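Local coordinates for protein peptide synthetase, module 7 (Actinoplanes teichomyceticus, PDB 4TX3) that probably recruits the cytochrome P450 oxygenases that crosslink the teicoplanin peptide, as a condensation-type domain (X-domain) of the peptide synthetase, at residues D203-W208 with A334-V340. Numbering follows the deposited sequence.
Sequences DQITFW and ARQHLDV
Ala334 sits against two aromatic rings of helix 200-211. Its CB is 3.9 Å from Phe207 CZ and 3.8 Å from Trp208 CH2. Val340 CG2 packs 3.3 Å from Gln204 CB and 4.2 Å from Trp208 CD1. Next outward, the Phe207 (chi1 t) and His337 (chi1 m) rings form an offset stack, centroids 4.1 Å apart and planes at 8°. Residues 203-208 are helical. A type I turn from Ala334 to His337, with His337 N to Ala334 O at 2.9 Å, brings His337 CA within 5.4 Å of Gln204 CA. The polar edge follows. Trp208 NE1 donates to His337 O at 2.9 Å. The extended Gln204 side chain (chi1 m, chi2 t) accepts from Val340 N at OE1, 3.0 Å, and donates from NE2 to Asp339 OD2, 2.8 Å. Asp339 also forms a salt bridge with Arg5. Trp208 and Gln204 thus hold the loop by two backbone groups and one carboxylate. The contact ties helix 200-211 to the end of helix 320-334 and the loop after it, in the chloramphenicol acetyltransferase-like fold of condensation-type domains.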
ATOM      1  N   ASP B 203     -25.012  -0.519  24.098  1.00 38.63           N
ATOM      2  CA  ASP B 203     -25.775  -0.625  22.866  1.00 37.05           C
ATOM      3  C   ASP B 203     -25.316  -1.816  22.012  1.00 38.74           C
ATOM      4  O   ASP B 203     -26.128  -2.475  21.355  1.00 37.83           O
ATOM      5  CB  ASP B 203     -25.653   0.662  22.060  1.00 37.77           C
ATOM      6  CG  ASP B 203     -26.493   0.638  20.805  1.00 47.30           C
ATOM      7  OD1 ASP B 203     -27.691   0.313  20.917  1.00 52.11           O
ATOM      8  OD2 ASP B 203     -25.960   0.914  19.706  1.00 50.73           O
ATOM      9  N   GLN B 204     -24.017  -2.100  22.032  1.00 36.57           N
ATOM     10  CA  GLN B 204     -23.476  -3.156  21.171  1.00 43.06           C
ATOM     11  C   GLN B 204     -23.611  -4.524  21.842  1.00 36.50           C
ATOM     12  O   GLN B 204     -23.824  -5.534  21.167  1.00 37.84           O
ATOM     13  CB  GLN B 204     -22.011  -2.856  20.779  1.00 34.81           C
ATOM     14  CG  GLN B 204     -21.880  -1.697  19.794  1.00 32.75           C
ATOM     15  CD  GLN B 204     -20.455  -1.422  19.324  1.00 38.94           C
ATOM     16  OE1 GLN B 204     -19.545  -2.221  19.531  1.00 39.78           O
ATOM     17  NE2 GLN B 204     -20.266  -0.284  18.668  1.00 38.01           N
ATOM     18  N   ILE B 205     -23.527  -4.558  23.165  1.00 34.34           N
ATOM     19  CA  ILE B 205     -23.741  -5.811  23.891  1.00 37.57           C
ATOM     20  C   ILE B 205     -25.177  -6.276  23.677  1.00 36.24           C
ATOM     21  O   ILE B 205     -25.442  -7.458  23.504  1.00 41.88           O
ATOM     22  CB  ILE B 205     -23.430  -5.654  25.399  1.00 37.89           C
ATOM     23  CG1 ILE B 205     -21.923  -5.754  25.639  1.00 36.04           C
ATOM     24  CG2 ILE B 205     -24.158  -6.693  26.232  1.00 31.23           C
ATOM     25  CD1 ILE B 205     -21.491  -5.257  27.002  1.00 35.68           C
ATOM     26  N   THR B 206     -26.098  -5.327  23.662  1.00 35.78           N
ATOM     27  CA  THR B 206     -27.503  -5.624  23.450  1.00 34.83           C
ATOM     28  C   THR B 206     -27.734  -6.178  22.053  1.00 35.92           C
ATOM     29  O   THR B 206     -28.468  -7.161  21.875  1.00 32.29           O
ATOM     30  CB  THR B 206     -28.353  -4.365  23.678  1.00 36.29           C
ATOM     31  OG1 THR B 206     -28.292  -4.022  25.067  1.00 32.72           O
ATOM     32  CG2 THR B 206     -29.802  -4.573  23.251  1.00 30.79           C
ATOM     33  N   PHE B 207     -27.089  -5.564  21.066  1.00 34.72           N
ATOM     34  CA  PHE B 207     -27.174  -6.068  19.704  1.00 34.48           C
ATOM     35  C   PHE B 207     -26.771  -7.539  19.578  1.00 33.49           C
ATOM     36  O   PHE B 207     -27.487  -8.327  18.968  1.00 34.68           O
ATOM     37  CB  PHE B 207     -26.306  -5.261  18.741  1.00 35.08           C
ATOM     38  CG  PHE B 207     -26.246  -5.875  17.378  1.00 35.81           C
ATOM     39  CD1 PHE B 207     -27.271  -5.669  16.482  1.00 30.31           C
ATOM     40  CD2 PHE B 207     -25.198  -6.713  17.019  1.00 32.44           C
ATOM     41  CE1 PHE B 207     -27.248  -6.269  15.246  1.00 39.29           C
ATOM     42  CE2 PHE B 207     -25.172  -7.313  15.778  1.00 36.57           C
ATOM     43  CZ  PHE B 207     -26.194  -7.090  14.889  1.00 37.06           C
ATOM     44  N   TRP B 208     -25.623  -7.908  20.126  1.00 29.32           N
ATOM     45  CA  TRP B 208     -25.115  -9.248  19.893  1.00 31.91           C
ATOM     46  C   TRP B 208     -25.866 -10.300  20.688  1.00 36.46           C
ATOM     47  O   TRP B 208     -26.086 -11.409  20.180  1.00 38.62           O
ATOM     48  CB  TRP B 208     -23.608  -9.325  20.196  1.00 29.35           C
ATOM     49  CG  TRP B 208     -22.807  -8.665  19.120  1.00 31.25           C
ATOM     50  CD1 TRP B 208     -22.165  -7.462  19.193  1.00 31.19           C
ATOM     51  CD2 TRP B 208     -22.614  -9.142  17.782  1.00 31.00           C
ATOM     52  NE1 TRP B 208     -21.568  -7.169  17.989  1.00 34.43           N
ATOM     53  CE2 TRP B 208     -21.824  -8.183  17.109  1.00 31.61           C
ATOM     54  CE3 TRP B 208     -23.020 -10.288  17.097  1.00 28.95           C
ATOM     55  CZ2 TRP B 208     -21.435  -8.335  15.779  1.00 30.86           C
ATOM     56  CZ3 TRP B 208     -22.635 -10.438  15.768  1.00 31.13           C
ATOM     57  CH2 TRP B 208     -21.850  -9.468  15.127  1.00 33.05           C
ATOM     58  N   ALA B 334     -24.832  -5.780  11.520  1.00 37.68           N
ATOM     59  CA  ALA B 334     -23.777  -6.210  12.443  1.00 36.45           C
ATOM     60  C   ALA B 334     -22.523  -5.352  12.304  1.00 38.16           C
ATOM     61  O   ALA B 334     -21.870  -5.054  13.297  1.00 36.26           O
ATOM     62  CB  ALA B 334     -23.438  -7.678  12.221  1.00 34.38           C
ATOM     63  N   ARG B 335     -22.214  -4.964  11.063  1.00 42.23           N
ATOM     64  CA  ARG B 335     -21.095  -4.077  10.690  1.00 41.14           C
ATOM     65  C   ARG B 335     -20.918  -2.878  11.612  1.00 40.76           C
ATOM     66  O   ARG B 335     -19.820  -2.377  11.795  1.00 38.62           O
ATOM     67  CB  ARG B 335     -21.311  -3.553   9.265  1.00 42.88           C
ATOM     68  CG  ARG B 335     -20.067  -3.384   8.440  1.00 51.07           C
ATOM     69  CD  ARG B 335     -19.768  -4.642   7.631  1.00 61.19           C
ATOM     70  NE  ARG B 335     -18.413  -4.647   7.075  1.00 57.10           N
ATOM     71  CZ  ARG B 335     -17.863  -5.697   6.474  1.00 55.17           C
ATOM     72  NH1 ARG B 335     -18.544  -6.827   6.346  1.00 50.73           N
ATOM     73  NH2 ARG B 335     -16.624  -5.620   6.003  1.00 67.68           N
ATOM     74  N   GLN B 336     -22.017  -2.414  12.185  1.00 39.94           N
ATOM     75  CA  GLN B 336     -22.002  -1.193  12.959  1.00 40.36           C
ATOM     76  C   GLN B 336     -21.691  -1.414  14.433  1.00 44.33           C
ATOM     77  O   GLN B 336     -21.544  -0.455  15.187  1.00 45.44           O
ATOM     78  CB  GLN B 336     -23.347  -0.497  12.811  1.00 47.17           C
ATOM     79  CG  GLN B 336     -23.601   0.008  11.408  1.00 47.16           C
ATOM     80  CD  GLN B 336     -25.006   0.517  11.235  1.00 64.21           C
ATOM     81  OE1 GLN B 336     -25.938   0.037  11.892  1.00 62.97           O
ATOM     82  NE2 GLN B 336     -25.172   1.512  10.364  1.00 69.18           N
ATOM     83  N   HIS B 337     -21.578  -2.673  14.845  1.00 40.29           N
ATOM     84  CA  HIS B 337     -21.383  -2.990  16.249  1.00 35.87           C
ATOM     85  C   HIS B 337     -20.101  -3.779  16.483  1.00 38.48           C
ATOM     86  O   HIS B 337     -20.122  -4.807  17.170  1.00 35.95           O
ATOM     87  CB  HIS B 337     -22.588  -3.769  16.764  1.00 34.08           C
ATOM     88  CG  HIS B 337     -23.901  -3.125  16.433  1.00 39.10           C
ATOM     89  ND1 HIS B 337     -24.490  -2.175  17.243  1.00 41.44           N
ATOM     90  CD2 HIS B 337     -24.736  -3.290  15.382  1.00 38.27           C
ATOM     91  CE1 HIS B 337     -25.628  -1.783  16.702  1.00 37.28           C
ATOM     92  NE2 HIS B 337     -25.803  -2.444  15.575  1.00 40.45           N
ATOM     93  N   LEU B 338     -18.989  -3.290  15.924  1.00 37.98           N
ATOM     94  CA  LEU B 338     -17.723  -4.032  15.942  1.00 37.58           C
ATOM     95  C   LEU B 338     -16.732  -3.594  17.017  1.00 39.91           C
ATOM     96  O   LEU B 338     -15.643  -4.149  17.107  1.00 45.63           O
ATOM     97  CB  LEU B 338     -17.043  -3.932  14.583  1.00 40.90           C
ATOM     98  CG  LEU B 338     -17.800  -4.581  13.430  1.00 40.94           C
ATOM     99  CD1 LEU B 338     -16.917  -4.601  12.191  1.00 31.44           C
ATOM    100  CD2 LEU B 338     -18.254  -5.988  13.832  1.00 33.95           C
ATOM    101  N   ASP B 339     -17.101  -2.610  17.831  1.00 42.43           N
ATOM    102  CA  ASP B 339     -16.245  -2.163  18.931  1.00 39.10           C
ATOM    103  C   ASP B 339     -16.160  -3.207  20.055  1.00 37.93           C
ATOM    104  O   ASP B 339     -15.132  -3.313  20.722  1.00 40.31           O
ATOM    105  CB  ASP B 339     -16.744  -0.817  19.479  1.00 37.48           C
ATOM    106  CG  ASP B 339     -16.707   0.291  18.427  1.00 46.87           C
ATOM    107  OD1 ASP B 339     -15.621   0.869  18.208  1.00 48.49           O
ATOM    108  OD2 ASP B 339     -17.755   0.580  17.803  1.00 47.05           O
ATOM    109  N   VAL B 340     -17.223  -3.981  20.268  1.00 34.41           N
ATOM    110  CA  VAL B 340     -17.105  -5.134  21.151  1.00 36.82           C
ATOM    111  C   VAL B 340     -16.150  -6.124  20.539  1.00 38.35           C
ATOM    112  O   VAL B 340     -16.334  -6.528  19.388  1.00 41.12           O
ATOM    113  CB  VAL B 340     -18.416  -5.911  21.380  1.00 34.24           C
ATOM    114  CG1 VAL B 340     -18.320  -6.667  22.679  1.00 33.83           C
ATOM    115  CG2 VAL B 340     -19.583  -5.029  21.400  1.00 38.15           C
TER